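Pectate lyase (Cellvibrio cellulosa, PDB 1GXM) cleaves polygalacturonate by anti-beta-elimination; this chain is the catalytic module of a larger family 10 polysaccharide lyase. Local coordinates at residues Q303-L306 against E307-T310; V143-F146 against A147-R151. All blocks are in the same frame, centred on the assembly; numbering follows the deposited sequence. Where two conformers were deposited one is given.

Contact 1 of 2, residues Q303-L306 against E307-T310; sequences QMSL and ERRT
Ser305 N-caps the short helix 306-311, its OG taking the N-H of Arg308 at 3.3 Å. With OG turned between its own backbone N and carbonyl carbon (chi1 65°), the hydroxyl faces the first turn; Asp292 is also hydrogen-bonded to OG, and a water donates both to OG and to Glu307 OE1. That carboxylate is gripped side-on by its neighbour Arg308, NE to OE1 and NH2 to OE2, each 2.9 Å. Arg308 doubles back at chi2 and chi3 to do this, while Arg293 forms a second salt bridge to Glu307.

On the buried side Met304, bent at chi3, lays SD against the backbone of the helix, 3.4 Å from Arg309 CA. The Arg309 chain runs back past the cap: Ser305 O lies over one face of its guanidinium, Leu306 CD1 comes obliquely to NH2, and NH1 makes a weak bond to Met304 O. Its strongest partner is Ala263 O, taken by NE; NH2 goes to Ala264 O and NH1 also to Ile301 O, so the loop at Ala263 and Ala264 is tied to the helix start. One turn in, Leu306 O accepts from both Thr310 N (3.0 Å) and Thr310 OG1 (2.9 Å), which arrive from opposite faces of the carbonyl plane.

Contact 2 of 2, residues V143-F146 against A147-R151; sequences VLDF and AANKR
Helix 136-148 ends here in a Schellman motif: Arg151 N returns to Phe146 O at 2.9 Å and Lys150 N to Ala147 O, with Lys150 in the C-prime place at positive phi, after regular bonds such as Ala148 N to Leu144 O. The turn carries Arg151 back alongside the last full turn of the helix, where its side chain meets both Phe146 and Asp145.

Extended from CG to NE, Arg151 passes over one face of the Phe146 ring. CD sits above the middle of the ring, 3.8 Å from the centroid and only 8° off the normal, a CH-pi contact; farther along, CZ makes a cation-pi contact at 4.8 Å. The guanidinium is steeply turned against the ring, the planes 72° apart, so it meets Phe146 CD1 with its edge, through NH1, rather than lying flat. That same NH1 donates to Asp145 OD2 at 2.7 Å in a straight salt bridge (164°). Asp145 OD2 lies in the guanidinium plane, whereas NH1 comes to it from above the carboxylate plane. A water spans the pair, giving to OD2 and accepting from Arg151 NH2.

Asn149 lays CB over the centre of one guanidinium face. Its ND2 and backbone N both donate to Asp145 O, 3.0 Å each, from opposite faces of that carbonyl. Asp145 OD1 is held by Gln229, and Phe146 also packs on Ala22 and Leu25 of helix 20-28.

Chemically, the guanidinium has Asn149 CB over one face, with Asp145 OD2, the water and Phe146 CD1 round its edge; its rotation is probably held by Asp145 and the bridging water. The salt bridge joins the helix end to the residue after the turn, and the positive charge probably favours the ionised form of the buried Asp145.

Contact 2 comes first along the chain, at the C-terminal end of helix 136-148, and contact 1 follows more than 150 residues later, at the N-terminal end of helix 306-311. Their centres are 41 Å apart, on opposite sides of the chain's centre, and even the nearest atoms stay about 27 Å from each other. Both belong to the pectic acid lyase region of the chain, but they share no helix or strand. Contact 2 sits among helices, with 20-28, 77-90 and 161-181 packed around it; contact 1 lies near strand 297-298 and the loops beside it. One closes a helix and the other opens one, in well-separated parts of the catalytic module, so neither touches the other.

Contact 1 of 2, residues Q303-L306 against E307-T310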
loop_
_atom_site.group_PDB
_atom_site.type_symbol
_atom_site.label_atom_id
_atom_site.label_comp_id
_atom_site.label_asym_id
_atom_site.label_seq_id
_atom_site.Cartn_x
_atom_site.Cartn_y
_atom_site.Cartn_z
ATOM N N GLN A 303 -3.694 27.633 -8.363
ATOM C CA GLN A 303 -4.858 28.082 -7.586
ATOM C C GLN A 303 -4.835 27.571 -6.145
ATOM O O GLN A 303 -5.655 27.978 -5.320
ATOM C CB GLN A 303 -6.167 27.605 -8.240
ATOM C CG GLN A 303 -6.642 28.046 -9.589
ATOM C CD GLN A 303 -7.964 27.328 -9.921
ATOM O OE1 GLN A 303 -7.988 26.333 -10.675
ATOM N NE2 GLN A 303 -9.047 27.789 -9.307
ATOM N N MET A 304 -3.935 26.638 -5.856
ATOM C CA MET A 304 -3.860 26.017 -4.548
ATOM C C MET A 304 -3.207 26.922 -3.526
ATOM O O MET A 304 -2.354 27.731 -3.874
ATOM C CB MET A 304 -2.997 24.751 -4.665
ATOM C CG MET A 304 -3.078 23.826 -3.470
ATOM S SD MET A 304 -2.011 22.410 -3.712
ATOM C CE MET A 304 -2.888 21.601 -4.995
ATOM N N SER A 305 -3.553 26.753 -2.258
ATOM C CA SER A 305 -2.823 27.406 -1.187
ATOM C C SER A 305 -1.352 27.036 -1.256
ATOM O O SER A 305 -0.980 25.921 -1.604
ATOM C CB SER A 305 -3.370 27.029 0.179
ATOM O OG SER A 305 -3.189 25.667 0.476
ATOM N N LEU A 306 -0.508 27.993 -0.920
ATOM C CA LEU A 306 0.920 27.775 -0.921
ATOM C C LEU A 306 1.283 26.589 -0.042
ATOM O O LEU A 306 2.096 25.738 -0.395
ATOM C CB LEU A 306 1.591 29.035 -0.400
ATOM C CG LEU A 306 3.091 28.984 -0.385
ATOM C CD1 LEU A 306 3.661 28.884 -1.797
ATOM C CD2 LEU A 306 3.595 30.246 0.269
ATOM N N GLU A 307 0.667 26.513 1.127
ATOM C CA GLU A 307 1.008 25.474 2.072
ATOM C C GLU A 307 0.704 24.067 1.526
ATOM O O GLU A 307 1.458 23.141 1.765
ATOM C CB GLU A 307 0.311 25.690 3.420
ATOM C CG GLU A 307 0.756 24.705 4.492
ATOM C CD GLU A 307 -0.016 23.388 4.489
ATOM O OE1 GLU A 307 -1.136 23.347 3.950
ATOM O OE2 GLU A 307 0.501 22.413 5.077
ATOM N N ARG A 308 -0.423 23.908 0.850
ATOM C CA ARG A 308 -0.749 22.586 0.313
ATOM C C ARG A 308 0.069 22.270 -0.935
ATOM O O ARG A 308 0.349 21.123 -1.192
ATOM C CB ARG A 308 -2.240 22.421 0.025
ATOM C CG ARG A 308 -3.089 22.140 1.267
ATOM C CD ARG A 308 -2.839 20.798 1.893
ATOM N NE ARG A 308 -1.633 20.791 2.708
ATOM C CZ ARG A 308 -1.013 19.718 3.143
ATOM N NH1 ARG A 308 -1.451 18.515 2.823
ATOM N NH2 ARG A 308 0.076 19.829 3.864
ATOM N N ARG A 309 0.435 23.271 -1.720
ATOM C CA ARG A 309 1.209 22.998 -2.923
ATOM C C ARG A 309 2.619 22.578 -2.559
ATOM O O ARG A 309 3.204 21.722 -3.208
ATOM C CB ARG A 309 1.223 24.209 -3.841
ATOM C CG ARG A 309 1.894 23.919 -5.188
ATOM C CD ARG A 309 1.733 24.999 -6.238
ATOM N NE ARG A 309 2.112 26.285 -5.673
ATOM C CZ ARG A 309 1.277 27.246 -5.309
ATOM N NH1 ARG A 309 -0.020 27.155 -5.524
ATOM N NH2 ARG A 309 1.757 28.322 -4.733
ATOM N N THR A 310 3.157 23.165 -1.494
ATOM C CA THR A 310 4.521 22.843 -1.072
ATOM C C THR A 310 4.553 21.668 -0.083
ATOM O O THR A 310 5.551 20.962 0.012
ATOM C CB THR A 310 5.213 24.052 -0.420
ATOM O OG1 THR A 310 4.430 24.503 0.695
ATOM C CG2 THR A 310 5.293 25.210 -1.371
HETATM O O HOH W 1 -3.249 25.168 3.257
#

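Contact 2 of 2, residues V143-F146 against A147-R151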
loop_
_atom_site.group_PDB
_atom_site.type_symbol
_atom_site.label_atom_id
_atom_site.label_comp_id
_atom_site.label_asym_id
_atom_site.label_seq_id
_atom_site.Cartn_x
_atom_site.Cartn_y
_atom_site.Cartn_z
ATOM N N VAL A 143 2.496 -9.061 3.020
ATOM C CA VAL A 143 3.070 -9.713 4.199
ATOM C C VAL A 143 2.323 -11.016 4.467
ATOM O O VAL A 143 2.938 -12.076 4.676
ATOM C CB VAL A 143 3.012 -8.811 5.434
ATOM C CG1 VAL A 143 3.438 -9.588 6.661
ATOM C CG2 VAL A 143 3.892 -7.593 5.253
ATOM N N LEU A 144 1.003 -10.942 4.498
ATOM C CA LEU A 144 0.202 -12.139 4.775
ATOM C C LEU A 144 0.426 -13.201 3.710
ATOM O O LEU A 144 0.455 -14.381 4.010
ATOM C CB LEU A 144 -1.278 -11.794 4.911
ATOM C CG LEU A 144 -1.604 -10.955 6.144
ATOM C CD1 LEU A 144 -3.045 -10.513 6.054
ATOM C CD2 LEU A 144 -1.343 -11.718 7.426
ATOM N N ASP A 145 0.575 -12.782 2.464
ATOM C CA ASP A 145 0.840 -13.720 1.380
ATOM C C ASP A 145 2.204 -14.366 1.517
ATOM O O ASP A 145 2.343 -15.551 1.285
ATOM C CB ASP A 145 0.722 -13.040 0.041
ATOM C CG ASP A 145 0.965 -13.978 -1.087
ATOM O OD1 ASP A 145 0.086 -14.833 -1.376
ATOM O OD2 ASP A 145 2.019 -13.911 -1.738
ATOM N N PHE A 146 3.216 -13.604 1.889
ATOM C CA PHE A 146 4.518 -14.187 2.129
ATOM C C PHE A 146 4.423 -15.187 3.290
ATOM O O PHE A 146 4.985 -16.283 3.221
ATOM C CB PHE A 146 5.555 -13.110 2.408
ATOM C CG PHE A 146 6.227 -12.583 1.170
ATOM C CD1 PHE A 146 5.484 -12.103 0.110
ATOM C CD2 PHE A 146 7.605 -12.571 1.073
ATOM C CE1 PHE A 146 6.103 -11.627 -1.013
ATOM C CE2 PHE A 146 8.228 -12.075 -0.043
ATOM C CZ PHE A 146 7.477 -11.618 -1.103
ATOM N N ALA A 147 3.681 -14.835 4.339
ATOM C CA ALA A 147 3.513 -15.726 5.479
ATOM C C ALA A 147 2.798 -16.987 5.007
ATOM O O ALA A 147 3.224 -18.114 5.308
ATOM C CB ALA A 147 2.735 -15.027 6.578
ATOM N N ALA A 148 1.732 -16.817 4.233
ATOM C CA ALA A 148 0.919 -17.950 3.771
ATOM C C ALA A 148 1.717 -18.923 2.930
ATOM O O ALA A 148 1.420 -20.131 2.900
ATOM C CB ALA A 148 -0.283 -17.462 2.976
ATOM N N ASN A 149 2.701 -18.392 2.216
ATOM C CA ASN A 149 3.492 -19.172 1.271
ATOM C C ASN A 149 4.849 -19.580 1.802
ATOM O O ASN A 149 5.700 -20.071 1.065
ATOM C CB ASN A 149 3.629 -18.395 -0.032
ATOM C CG ASN A 149 2.397 -18.463 -0.847
ATOM O OD1 ASN A 149 2.034 -19.533 -1.315
ATOM N ND2 ASN A 149 1.711 -17.337 -1.009
ATOM N N LYS A 150 5.029 -19.395 3.098
ATOM C CA LYS A 150 6.270 -19.774 3.755
ATOM C C LYS A 150 7.483 -19.110 3.114
ATOM O O LYS A 150 8.554 -19.691 3.027
ATOM C CB LYS A 150 6.411 -21.304 3.752
ATOM C CG LYS A 150 6.944 -21.873 5.034
ATOM C CD LYS A 150 6.333 -23.234 5.362
ATOM C CE LYS A 150 6.242 -24.146 4.161
ATOM N NZ LYS A 150 4.850 -24.308 3.640
ATOM N N ARG A 151 7.329 -17.877 2.653
ATOM C CA ARG A 151 8.462 -17.142 2.110
ATOM C C ARG A 151 9.194 -16.457 3.223
ATOM O O ARG A 151 8.582 -15.998 4.176
ATOM C CB ARG A 151 8.035 -16.062 1.115
ATOM C CG ARG A 151 7.345 -16.586 -0.073
ATOM C CD ARG A 151 7.259 -15.625 -1.233
ATOM N NE ARG A 151 6.348 -16.189 -2.219
ATOM C CZ ARG A 151 5.090 -15.828 -2.401
ATOM N NH1 ARG A 151 4.553 -14.813 -1.723
ATOM N NH2 ARG A 151 4.359 -16.465 -3.301
HETATM O O HOH W 2 1.646 -15.588 -3.869
#